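Local coordinates for MdcA (Pseudomonas aeruginosa, PDB 5VIT), which serves as the alpha subunit of malonate decarboxylase, where it probably acts as the transferase that exchanges acetyl for malonyl on the acyl carrier protein, at residues 241-246 against 466-471; 513-516 against 520-523; 351-356 against 394-399. One frame throughout, in Å; residues are numbered along the deposited sequence.

Contact 1. Residues 241-246 against 466-471; sequences AMMAIR and EGIAYL
A first torsion of -54° keeps CG of Met243 beside its backbone N, chi2 of 179° carries the chain straight on to SD, and chi3 of 66° bends the terminal methyl onto the backbone of Gly467. The meeting is tight: Met243 CE lies 3.4 Å from Gly467 CA, closer than carbons usually pack, and Gly467 C follows at 3.9 Å from the same methyl. Gly467 takes up a backbone conformation that residues with a CB avoid. Ile468 answers from the strand, reaching with CD1 for the helix, where this methyl stops 3.3 Å from Met243 O. CD1 also sits 4.1 Å from Met243 CB, and Ile468 CG1 is the same 4.1 Å from Met243 CE, so the two side chains pack alongside, with no hydrogen bond between the segments. Helix 235-250 is thereby laid against the antiparallel flank of the mixed sheet, where strand 467-469 forms a tight hairpin with 461-464 and pairs on its other side with 511-512. Leu463 in the hairpin partner touches both Met243 and Ile468, and Pro514 and Leu517 also pack on the methionine. Beyond the strand, Tyr470 centres an inverse gamma turn and presents one ring face to Ile468, whose CG2 stands 3.8 Å above the plane over the ring centre. The Tyr470 hydroxyl is hydrogen-bonded to the carbonyl O of Gly247, one helical residue past Arg246, while Arg251 and Lys473 make cation-pi contacts with its ring.

Contact 2. Residues 513-516 against 520-523; sequences LPED and RRTD
Pro514 and Arg521 each open a short 3-10 turn, 514-516 and 521-523, and the backbones come nearest at Glu515 and Arg520, whose CA atoms are 5.9 Å apart. Backbone hydrogen bonds from Asp516 N to Leu513 O and from Asp523 N to Arg520 O hold the turns. Between them the side chain of Arg521 reaches back, and a bend at chi3 (82°) turns a face of the guanidinium toward the CG corner of Pro514. Pro514 CG stands 3.4 Å above the guanidinium plane, displaced toward the rim on the NH1 side; Pro514 CD lies 3.8 Å from Arg521 NH1. Glu515, bent at chi2 (-73°), brings its carboxylate to the same nitrogen, with OE1 3.4 Å from Arg521 NH1. This is a salt bridge without a hydrogen bond, although the carboxylate and guanidinium planes are only 24° apart. Arg520 makes a long salt bridge within its own segment: Asp523 OD1 is 3.6 Å from Arg520 NH1, over one guanidinium face, where no N-H points at it. The Arg521 guanidinium also meets the MdcC chain, which brings Arg86 close to NH1, offers Glu90 as a long, weak ion-pair partner, and packs Leu87 against the side chain. Arg86 of MdcC has its salt bridge with Glu466, and together with Glu515 this probably eases the closeness of the two arginines. Two successive 3-10 turns thus shape the irregular connection between strand 511-512 and helix 534-540 into part of a subunit interface.

Contact 3. Residues 351-356 against 394-399; sequences AVDLFI and HSTPAW
Asp353 reaches across to Ala398 and, through water, to Thr396. Its CB lies 3.9 Å from Ala398 CB. A chi1 of -65° swings the carboxylate toward Thr396 and Ala398, and Asp353 CG approaches Ala398 CB to 3.7 Å. The carboxylate then divides its work. Asp353 OD1 accepts a hydrogen bond from water 1 at 2.6 Å, and water 1 in turn is weakly bonded, at 3.3 Å, to Thr396 OG1. Asp353 OD2 passes Ala398 CB at 3.6 Å and is gripped by two donors: the backbone N of Gln255, outside the two segments, and water 2 at 2.6 Å. Water 2 receives the N-H of Ala398 at 2.8 Å, so a backbone donor in the first turn of helix 397-400 is satisfied through water by the aspartate. Thr396 stands at the N-cap position but makes no capping bond with its side chain. Placed here, the carboxylate may interact favourably with the positive end of the helix dipole. At the outer end the contact is thin: the edge of the His394 ring meets Ala351, with CE1 4.2 Å from Ala351 CA, and both residues are exposed. The segments 351-353 and 394-398 run only 24° apart end to end. Asp353 N is held by Ser256 OG, and backbone bonds from this segment reach Asn258 on one side and Leu416 and Val418 on the other. The acid therefore sits at the entry to strand 354-357, an inner strand between parallel neighbours 256-259 and 416-420, in an alpha/beta sheet consistent with the Rossmann-like clan of the family.

From the N terminus, helix 235-250 supplies the first half of contact 1, whose partner, strand 467-469, arrives only after 219 intervening residues. Nested inside that long loop, contact 3 closes a smaller one of 37 residues, joining the entry of strand 354-357 to helix 397-400. Contact 2 follows in series, a local closure across three residues just beyond strand 511-512. Contacts 1 and 3 reach the same mixed sheet and touch where Ala244 CB meets Ile356 CD1 at 4.1 Å. Contacts 1 and 2 adjoin through Met243 CE and Pro514 N, 3.6 Å apart. Contacts 2 and 3 stay separate, about 14 Å between nearest atoms.

Contact 1. Residues 241-246 against 466-471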
ATOM      1  N   ALA A 241      -3.479   4.771 -12.119  1.00 26.86           N
ATOM      2  CA  ALA A 241      -4.338   3.910 -12.931  1.00 25.98           C
ATOM      3  C   ALA A 241      -3.968   2.428 -12.797  1.00 25.01           C
ATOM      4  O   ALA A 241      -4.855   1.579 -12.734  1.00 27.29           O
ATOM      5  CB  ALA A 241      -4.274   4.339 -14.372  1.00 21.56           C
ATOM      6  N   MET A 242      -2.668   2.126 -12.742  1.00 24.81           N
ATOM      7  CA  MET A 242      -2.207   0.752 -12.546  1.00 26.63           C
ATOM      8  C   MET A 242      -2.677   0.216 -11.190  1.00 27.86           C
ATOM      9  O   MET A 242      -3.138  -0.936 -11.078  1.00 22.44           O
ATOM     10  CB  MET A 242      -0.676   0.655 -12.637  1.00 25.42           C
ATOM     11  CG  MET A 242      -0.081   0.912 -14.017  1.00 29.63           C
ATOM     12  SD  MET A 242       1.734   1.128 -13.969  1.00 30.95           S
ATOM     13  CE  MET A 242       2.257  -0.589 -13.997  1.00 21.84           C
ATOM     14  N   MET A 243      -2.555   1.051 -10.159  1.00 25.33           N
ATOM     15  CA  MET A 243      -2.932   0.627  -8.808  1.00 28.50           C
ATOM     16  C   MET A 243      -4.456   0.489  -8.673  1.00 24.40           C
ATOM     17  O   MET A 243      -4.943  -0.361  -7.918  1.00 25.29           O
ATOM     18  CB  MET A 243      -2.373   1.598  -7.760  1.00 23.01           C
ATOM     19  CG  MET A 243      -0.863   1.809  -7.882  1.00 31.98           C
ATOM     20  SD  MET A 243      -0.271   2.987  -6.642  1.00 38.42           S
ATOM     21  CE  MET A 243      -0.625   1.978  -5.236  1.00 31.52           C
ATOM     22  N   ALA A 244      -5.211   1.303  -9.409  1.00 20.07           N
ATOM     23  CA  ALA A 244      -6.667   1.126  -9.412  1.00 24.15           C
ATOM     24  C   ALA A 244      -7.042  -0.259  -9.975  1.00 25.09           C
ATOM     25  O   ALA A 244      -7.866  -1.001  -9.406  1.00 20.54           O
ATOM     26  CB  ALA A 244      -7.354   2.249 -10.219  1.00 18.94           C
ATOM     27  N   ILE A 245      -6.426  -0.615 -11.096  1.00 25.84           N
ATOM     28  CA  ILE A 245      -6.799  -1.845 -11.783  1.00 19.87           C
ATOM     29  C   ILE A 245      -6.406  -3.059 -10.946  1.00 22.28           C
ATOM     30  O   ILE A 245      -7.193  -3.985 -10.754  1.00 22.10           O
ATOM     31  CB  ILE A 245      -6.153  -1.910 -13.169  1.00 20.15           C
ATOM     32  CG1 ILE A 245      -6.770  -0.834 -14.066  1.00 24.66           C
ATOM     33  CG2 ILE A 245      -6.305  -3.298 -13.772  1.00 23.52           C
ATOM     34  CD1 ILE A 245      -6.054  -0.658 -15.395  1.00 26.78           C
ATOM     35  N   ARG A 246      -5.192  -3.021 -10.419  1.00 24.07           N
ATOM     36  CA  ARG A 246      -4.641  -4.137  -9.687  1.00 23.91           C
ATOM     37  C   ARG A 246      -5.140  -4.182  -8.253  1.00 25.71           C
ATOM     38  O   ARG A 246      -5.620  -5.217  -7.792  1.00 27.12           O
ATOM     39  CB  ARG A 246      -3.113  -4.059  -9.700  1.00 27.72           C
ATOM     40  CG  ARG A 246      -2.439  -5.045  -8.790  1.00 24.29           C
ATOM     41  CD  ARG A 246      -2.247  -6.386  -9.488  1.00 28.70           C
ATOM     42  NE  ARG A 246      -1.686  -7.401  -8.590  1.00 34.71           N
ATOM     43  CZ  ARG A 246      -1.769  -8.716  -8.788  1.00 39.52           C
ATOM     44  NH1 ARG A 246      -2.385  -9.215  -9.859  1.00 32.62           N
ATOM     45  NH2 ARG A 246      -1.216  -9.535  -7.913  1.00 46.00           N
ATOM     46  N   GLU A 466       1.030   7.742  -4.130  1.00 22.93           N
ATOM     47  CA  GLU A 466       1.707   7.055  -3.026  1.00 25.90           C
ATOM     48  C   GLU A 466       1.196   5.643  -2.765  1.00 27.06           C
ATOM     49  O   GLU A 466       1.956   4.759  -2.355  1.00 27.80           O
ATOM     50  CB  GLU A 466       1.553   7.862  -1.742  1.00 25.81           C
ATOM     51  CG  GLU A 466       2.129   9.258  -1.829  1.00 26.74           C
ATOM     52  CD  GLU A 466       3.614   9.266  -1.558  1.00 26.46           C
ATOM     53  OE1 GLU A 466       4.045   8.619  -0.583  1.00 29.22           O
ATOM     54  OE2 GLU A 466       4.355   9.918  -2.314  1.00 32.35           O
ATOM     55  N   GLY A 467      -0.100   5.434  -2.977  1.00 29.49           N
ATOM     56  CA  GLY A 467      -0.698   4.154  -2.673  1.00 22.16           C
ATOM     57  C   GLY A 467      -2.188   4.216  -2.427  1.00 25.67           C
ATOM     58  O   GLY A 467      -2.843   5.240  -2.649  1.00 24.93           O
ATOM     59  N   ILE A 468      -2.726   3.097  -1.967  1.00 24.77           N
ATOM     60  CA  ILE A 468      -4.144   2.975  -1.700  1.00 24.48           C
ATOM     61  C   ILE A 468      -4.359   2.889  -0.197  1.00 22.69           C
ATOM     62  O   ILE A 468      -3.722   2.094   0.467  1.00 23.04           O
ATOM     63  CB  ILE A 468      -4.756   1.727  -2.383  1.00 19.81           C
ATOM     64  CG1 ILE A 468      -4.540   1.785  -3.896  1.00 23.88           C
ATOM     65  CG2 ILE A 468      -6.248   1.611  -2.039  1.00 22.39           C
ATOM     66  CD1 ILE A 468      -4.878   0.468  -4.675  1.00 21.01           C
ATOM     67  N   ALA A 469      -5.246   3.719   0.338  1.00 24.68           N
ATOM     68  CA  ALA A 469      -5.735   3.521   1.692  1.00 22.41           C
ATOM     69  C   ALA A 469      -7.081   2.827   1.608  1.00 23.57           C
ATOM     70  O   ALA A 469      -8.008   3.361   0.988  1.00 24.59           O
ATOM     71  CB  ALA A 469      -5.856   4.845   2.435  1.00 24.09           C
ATOM     72  N   TYR A 470      -7.184   1.640   2.215  1.00 23.38           N
ATOM     73  CA  TYR A 470      -8.429   0.848   2.194  1.00 24.24           C
ATOM     74  C   TYR A 470      -9.360   1.234   3.344  1.00 24.98           C
ATOM     75  O   TYR A 470      -9.518   0.484   4.316  1.00 23.46           O
ATOM     76  CB  TYR A 470      -8.119  -0.653   2.264  1.00 25.08           C
ATOM     77  CG  TYR A 470      -7.422  -1.198   1.032  1.00 28.23           C
ATOM     78  CD1 TYR A 470      -6.035  -1.296   0.980  1.00 22.52           C
ATOM     79  CD2 TYR A 470      -8.152  -1.608  -0.083  1.00 23.28           C
ATOM     80  CE1 TYR A 470      -5.395  -1.794  -0.145  1.00 26.51           C
ATOM     81  CE2 TYR A 470      -7.514  -2.106  -1.220  1.00 21.73           C
ATOM     82  CZ  TYR A 470      -6.137  -2.202  -1.241  1.00 27.32           C
ATOM     83  OH  TYR A 470      -5.484  -2.698  -2.359  1.00 26.61           O
ATOM     84  N   LEU A 471      -9.963   2.412   3.224  1.00 23.86           N
ATOM     85  CA  LEU A 471     -10.741   3.024   4.297  1.00 23.31           C
ATOM     86  C   LEU A 471     -11.900   2.157   4.772  1.00 26.67           C
ATOM     87  O   LEU A 471     -12.331   2.263   5.923  1.00 26.20           O
ATOM     88  CB  LEU A 471     -11.290   4.388   3.836  1.00 25.74           C
ATOM     89  CG  LEU A 471     -10.287   5.464   3.375  1.00 27.25           C
ATOM     90  CD1 LEU A 471     -10.931   6.868   3.294  1.00 18.30           C
ATOM     91  CD2 LEU A 471      -9.069   5.497   4.255  1.00 21.03           C
TER

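Contact 2. Residues 513-516 against 520-523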
ATOM      1  N   LEU A 513       1.109  -0.131  -0.894  1.00 21.97           N
ATOM      2  CA  LEU A 513       1.979   0.669  -1.751  1.00 28.46           C
ATOM      3  C   LEU A 513       2.026  -0.068  -3.072  1.00 27.65           C
ATOM      4  O   LEU A 513       1.652  -1.242  -3.113  1.00 26.11           O
ATOM      5  CB  LEU A 513       3.376   0.829  -1.150  1.00 28.06           C
ATOM      6  CG  LEU A 513       3.507   1.488   0.217  1.00 31.26           C
ATOM      7  CD1 LEU A 513       4.974   1.796   0.514  1.00 29.04           C
ATOM      8  CD2 LEU A 513       2.650   2.730   0.300  1.00 28.27           C
ATOM      9  N   PRO A 514       2.467   0.603  -4.156  1.00 30.42           N
ATOM     10  CA  PRO A 514       2.573  -0.101  -5.449  1.00 27.53           C
ATOM     11  C   PRO A 514       3.313  -1.436  -5.343  1.00 30.48           C
ATOM     12  O   PRO A 514       2.859  -2.410  -5.941  1.00 26.41           O
ATOM     13  CB  PRO A 514       3.345   0.881  -6.343  1.00 31.84           C
ATOM     14  CG  PRO A 514       3.737   2.046  -5.452  1.00 34.92           C
ATOM     15  CD  PRO A 514       2.836   2.025  -4.261  1.00 30.57           C
ATOM     16  N   GLU A 515       4.380  -1.506  -4.546  1.00 28.81           N
ATOM     17  CA  GLU A 515       5.175  -2.730  -4.490  1.00 34.83           C
ATOM     18  C   GLU A 515       4.448  -3.821  -3.704  1.00 34.61           C
ATOM     19  O   GLU A 515       4.792  -4.999  -3.832  1.00 33.84           O
ATOM     20  CB  GLU A 515       6.594  -2.478  -3.911  1.00 32.66           C
ATOM     21  CG  GLU A 515       6.734  -1.354  -2.901  1.00 41.79           C
ATOM     22  CD  GLU A 515       6.641   0.054  -3.512  1.00 39.59           C
ATOM     23  OE1 GLU A 515       5.729   0.794  -3.108  1.00 39.07           O
ATOM     24  OE2 GLU A 515       7.469   0.440  -4.367  1.00 42.88           O
ATOM     25  N   ASP A 516       3.427  -3.453  -2.923  1.00 30.55           N
ATOM     26  CA  ASP A 516       2.535  -4.468  -2.351  1.00 26.95           C
ATOM     27  C   ASP A 516       1.646  -5.105  -3.407  1.00 31.53           C
ATOM     28  O   ASP A 516       1.012  -6.134  -3.157  1.00 29.76           O
ATOM     29  CB  ASP A 516       1.646  -3.881  -1.269  1.00 25.60           C
ATOM     30  CG  ASP A 516       2.421  -3.467  -0.054  1.00 32.65           C
ATOM     31  OD1 ASP A 516       2.247  -2.310   0.391  1.00 27.27           O
ATOM     32  OD2 ASP A 516       3.208  -4.293   0.446  1.00 29.66           O
ATOM     33  N   ARG A 520       6.130  -1.905  -9.939  1.00 33.26           N
ATOM     34  CA  ARG A 520       7.328  -1.086  -9.768  1.00 38.57           C
ATOM     35  C   ARG A 520       7.027   0.323 -10.256  1.00 33.25           C
ATOM     36  O   ARG A 520       6.654   0.494 -11.411  1.00 36.53           O
ATOM     37  CB  ARG A 520       8.512  -1.685 -10.536  1.00 42.39           C
ATOM     38  CG  ARG A 520       9.883  -1.126 -10.143  1.00 52.02           C
ATOM     39  CD  ARG A 520      10.954  -1.429 -11.217  1.00 57.32           C
ATOM     40  NE  ARG A 520      10.967  -2.840 -11.626  1.00 64.49           N
ATOM     41  CZ  ARG A 520      11.548  -3.302 -12.734  1.00 70.23           C
ATOM     42  NH1 ARG A 520      12.167  -2.473 -13.568  1.00 67.98           N
ATOM     43  NH2 ARG A 520      11.500  -4.599 -13.016  1.00 77.09           N
ATOM     44  N   ARG A 521       7.188   1.326  -9.392  1.00 34.14           N
ATOM     45  CA  ARG A 521       6.800   2.702  -9.731  1.00 36.58           C
ATOM     46  C   ARG A 521       7.336   3.170 -11.084  1.00 35.64           C
ATOM     47  O   ARG A 521       6.602   3.768 -11.878  1.00 34.70           O
ATOM     48  CB  ARG A 521       7.275   3.688  -8.664  1.00 34.56           C
ATOM     49  CG  ARG A 521       7.226   3.172  -7.257  1.00 43.09           C
ATOM     50  CD  ARG A 521       7.612   4.270  -6.298  1.00 44.86           C
ATOM     51  NE  ARG A 521       6.463   5.111  -6.046  1.00 38.26           N
ATOM     52  CZ  ARG A 521       5.702   5.000  -4.964  1.00 49.22           C
ATOM     53  NH1 ARG A 521       6.006   4.106  -4.009  1.00 45.45           N
ATOM     54  NH2 ARG A 521       4.647   5.794  -4.831  1.00 43.79           N
ATOM     55  N   THR A 522       8.614   2.895 -11.341  1.00 33.12           N
ATOM     56  CA  THR A 522       9.263   3.336 -12.575  1.00 34.07           C
ATOM     57  C   THR A 522       8.706   2.649 -13.829  1.00 35.92           C
ATOM     58  O   THR A 522       8.973   3.097 -14.948  1.00 34.70           O
ATOM     59  CB  THR A 522      10.792   3.111 -12.506  1.00 37.72           C
ATOM     60  OG1 THR A 522      11.060   1.746 -12.166  1.00 40.67           O
ATOM     61  CG2 THR A 522      11.418   4.029 -11.442  1.00 39.32           C
ATOM     62  N   ASP A 523       7.926   1.579 -13.659  1.00 30.99           N
ATOM     63  CA  ASP A 523       7.254   0.969 -14.815  1.00 34.01           C
ATOM     64  C   ASP A 523       6.119   1.840 -15.379  1.00 36.61           C
ATOM     65  O   ASP A 523       5.700   1.658 -16.523  1.00 33.86           O
ATOM     66  CB  ASP A 523       6.691  -0.411 -14.459  1.00 37.94           C
ATOM     67  CG  ASP A 523       7.771  -1.494 -14.378  1.00 43.94           C
ATOM     68  OD1 ASP A 523       8.955  -1.222 -14.703  1.00 42.13           O
ATOM     69  OD2 ASP A 523       7.426  -2.629 -13.999  1.00 44.56           O
TER

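Contact 3. Residues 351-356 against 394-399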
ATOM      1  N   ALA A 351     -27.000  -0.004  -9.446  1.00 20.98           N
ATOM      2  CA  ALA A 351     -26.765  -1.222 -10.233  1.00 23.36           C
ATOM      3  C   ALA A 351     -25.284  -1.468 -10.554  1.00 25.07           C
ATOM      4  O   ALA A 351     -24.936  -2.389 -11.294  1.00 24.50           O
ATOM      5  CB  ALA A 351     -27.568  -1.149 -11.522  1.00 20.17           C
ATOM      6  N   VAL A 352     -24.406  -0.660  -9.978  1.00 23.78           N
ATOM      7  CA  VAL A 352     -22.996  -0.714 -10.337  1.00 23.84           C
ATOM      8  C   VAL A 352     -22.095  -0.937  -9.100  1.00 23.05           C
ATOM      9  O   VAL A 352     -22.415  -0.449  -8.027  1.00 25.88           O
ATOM     10  CB  VAL A 352     -22.685   0.583 -11.137  1.00 29.40           C
ATOM     11  CG1 VAL A 352     -21.514   1.378 -10.593  1.00 25.12           C
ATOM     12  CG2 VAL A 352     -22.608   0.265 -12.631  1.00 27.05           C
ATOM     13  N   ASP A 353     -21.019  -1.729  -9.238  1.00 26.83           N
ATOM     14  CA  ASP A 353     -20.142  -2.082  -8.101  1.00 22.14           C
ATOM     15  C   ASP A 353     -19.381  -0.894  -7.506  1.00 22.86           C
ATOM     16  O   ASP A 353     -19.023  -0.891  -6.316  1.00 23.14           O
ATOM     17  CB  ASP A 353     -19.056  -3.114  -8.492  1.00 24.30           C
ATOM     18  CG  ASP A 353     -19.605  -4.472  -8.877  1.00 26.30           C
ATOM     19  OD1 ASP A 353     -20.768  -4.737  -8.584  1.00 29.37           O
ATOM     20  OD2 ASP A 353     -18.863  -5.279  -9.492  1.00 28.63           O
ATOM     21  N   LEU A 354     -19.040   0.071  -8.349  1.00 22.12           N
ATOM     22  CA  LEU A 354     -17.993   1.006  -7.960  1.00 25.76           C
ATOM     23  C   LEU A 354     -18.117   2.373  -8.641  1.00 25.35           C
ATOM     24  O   LEU A 354     -18.505   2.474  -9.805  1.00 24.83           O
ATOM     25  CB  LEU A 354     -16.617   0.378  -8.248  1.00 23.26           C
ATOM     26  CG  LEU A 354     -15.328   1.222  -8.212  1.00 23.24           C
ATOM     27  CD1 LEU A 354     -14.115   0.306  -7.998  1.00 22.35           C
ATOM     28  CD2 LEU A 354     -15.115   2.077  -9.472  1.00 19.71           C
ATOM     29  N   PHE A 355     -17.777   3.419  -7.891  1.00 22.78           N
ATOM     30  CA  PHE A 355     -17.530   4.731  -8.470  1.00 23.02           C
ATOM     31  C   PHE A 355     -16.097   5.095  -8.206  1.00 22.30           C
ATOM     32  O   PHE A 355     -15.570   4.825  -7.129  1.00 23.10           O
ATOM     33  CB  PHE A 355     -18.447   5.804  -7.878  1.00 26.24           C
ATOM     34  CG  PHE A 355     -18.005   7.214  -8.180  1.00 23.37           C
ATOM     35  CD1 PHE A 355     -18.269   7.790  -9.406  1.00 22.82           C
ATOM     36  CD2 PHE A 355     -17.338   7.958  -7.230  1.00 24.83           C
ATOM     37  CE1 PHE A 355     -17.872   9.100  -9.684  1.00 24.08           C
ATOM     38  CE2 PHE A 355     -16.927   9.257  -7.492  1.00 22.90           C
ATOM     39  CZ  PHE A 355     -17.199   9.829  -8.733  1.00 27.33           C
ATOM     40  N   ILE A 356     -15.456   5.721  -9.181  1.00 27.10           N
ATOM     41  CA  ILE A 356     -14.108   6.229  -8.953  1.00 25.78           C
ATOM     42  C   ILE A 356     -13.988   7.588  -9.615  1.00 24.05           C
ATOM     43  O   ILE A 356     -14.327   7.745 -10.777  1.00 22.37           O
ATOM     44  CB  ILE A 356     -13.017   5.249  -9.466  1.00 23.88           C
ATOM     45  CG1 ILE A 356     -11.614   5.812  -9.209  1.00 20.13           C
ATOM     46  CG2 ILE A 356     -13.223   4.914 -10.942  1.00 21.71           C
ATOM     47  CD1 ILE A 356     -10.489   4.766  -9.338  1.00 18.79           C
ATOM     48  N   HIS A 394     -29.640  -5.964  -3.468  1.00 23.05           N
ATOM     49  CA  HIS A 394     -29.116  -7.074  -4.271  1.00 26.10           C
ATOM     50  C   HIS A 394     -27.604  -7.164  -4.121  1.00 30.52           C
ATOM     51  O   HIS A 394     -26.888  -6.161  -4.208  1.00 26.78           O
ATOM     52  CB  HIS A 394     -29.502  -6.948  -5.754  1.00 27.30           C
ATOM     53  CG  HIS A 394     -28.599  -6.058  -6.560  1.00 26.62           C
ATOM     54  ND1 HIS A 394     -28.743  -4.689  -6.601  1.00 24.86           N
ATOM     55  CD2 HIS A 394     -27.557  -6.348  -7.378  1.00 26.84           C
ATOM     56  CE1 HIS A 394     -27.824  -4.170  -7.399  1.00 20.75           C
ATOM     57  NE2 HIS A 394     -27.095  -5.156  -7.888  1.00 23.98           N
ATOM     58  N   SER A 395     -27.130  -8.377  -3.877  1.00 23.60           N
ATOM     59  CA  SER A 395     -25.715  -8.591  -3.687  1.00 32.26           C
ATOM     60  C   SER A 395     -25.000  -8.738  -5.022  1.00 32.94           C
ATOM     61  O   SER A 395     -25.582  -9.124  -6.037  1.00 31.68           O
ATOM     62  CB  SER A 395     -25.463  -9.829  -2.825  1.00 29.66           C
ATOM     63  OG  SER A 395     -25.798 -10.995  -3.545  1.00 37.26           O
ATOM     64  N   THR A 396     -23.717  -8.427  -4.997  1.00 30.61           N
ATOM     65  CA  THR A 396     -22.862  -8.651  -6.140  1.00 30.23           C
ATOM     66  C   THR A 396     -21.504  -8.948  -5.470  1.00 31.01           C
ATOM     67  O   THR A 396     -21.282  -8.484  -4.350  1.00 30.05           O
ATOM     68  CB  THR A 396     -22.870  -7.419  -7.040  1.00 27.98           C
ATOM     69  OG1 THR A 396     -22.839  -7.794  -8.413  1.00 37.90           O
ATOM     70  CG2 THR A 396     -21.718  -6.545  -6.716  1.00 23.20           C
ATOM     71  N   PRO A 397     -20.613  -9.735  -6.108  1.00 35.45           N
ATOM     72  CA  PRO A 397     -19.394 -10.157  -5.392  1.00 32.09           C
ATOM     73  C   PRO A 397     -18.547  -9.002  -4.844  1.00 31.80           C
ATOM     74  O   PRO A 397     -18.137  -9.108  -3.690  1.00 28.23           O
ATOM     75  CB  PRO A 397     -18.613 -10.943  -6.452  1.00 32.37           C
ATOM     76  CG  PRO A 397     -19.694 -11.464  -7.382  1.00 32.09           C
ATOM     77  CD  PRO A 397     -20.661 -10.299  -7.471  1.00 35.64           C
ATOM     78  N   ALA A 398     -18.321  -7.935  -5.620  1.00 26.78           N
ATOM     79  CA  ALA A 398     -17.549  -6.790  -5.137  1.00 25.64           C
ATOM     80  C   ALA A 398     -18.219  -6.115  -3.939  1.00 27.79           C
ATOM     81  O   ALA A 398     -17.562  -5.754  -2.971  1.00 27.65           O
ATOM     82  CB  ALA A 398     -17.338  -5.771  -6.259  1.00 23.90           C
ATOM     83  N   TRP A 399     -19.533  -5.947  -4.031  1.00 26.39           N
ATOM     84  CA  TRP A 399     -20.334  -5.285  -3.007  1.00 27.41           C
ATOM     85  C   TRP A 399     -20.321  -6.082  -1.696  1.00 29.54           C
ATOM     86  O   TRP A 399     -20.276  -5.505  -0.605  1.00 26.22           O
ATOM     87  CB  TRP A 399     -21.757  -5.092  -3.548  1.00 25.10           C
ATOM     88  CG  TRP A 399     -22.738  -4.384  -2.694  1.00 26.56           C
ATOM     89  CD1 TRP A 399     -22.938  -3.038  -2.615  1.00 25.41           C
ATOM     90  CD2 TRP A 399     -23.728  -4.991  -1.849  1.00 27.04           C
ATOM     91  NE1 TRP A 399     -23.971  -2.761  -1.742  1.00 27.42           N
ATOM     92  CE2 TRP A 399     -24.480  -3.945  -1.268  1.00 25.64           C
ATOM     93  CE3 TRP A 399     -24.043  -6.317  -1.522  1.00 27.78           C
ATOM     94  CZ2 TRP A 399     -25.520  -4.181  -0.367  1.00 24.23           C
ATOM     95  CZ3 TRP A 399     -25.087  -6.554  -0.624  1.00 32.22           C
ATOM     96  CH2 TRP A 399     -25.810  -5.486  -0.059  1.00 29.77           C
TER
HETATM   97  O   HOH W   1     -21.564  -5.864 -10.829  1.00 28.34           O
HETATM   98  O   HOH W   2     -18.657  -7.668  -8.415  1.00 30.87           O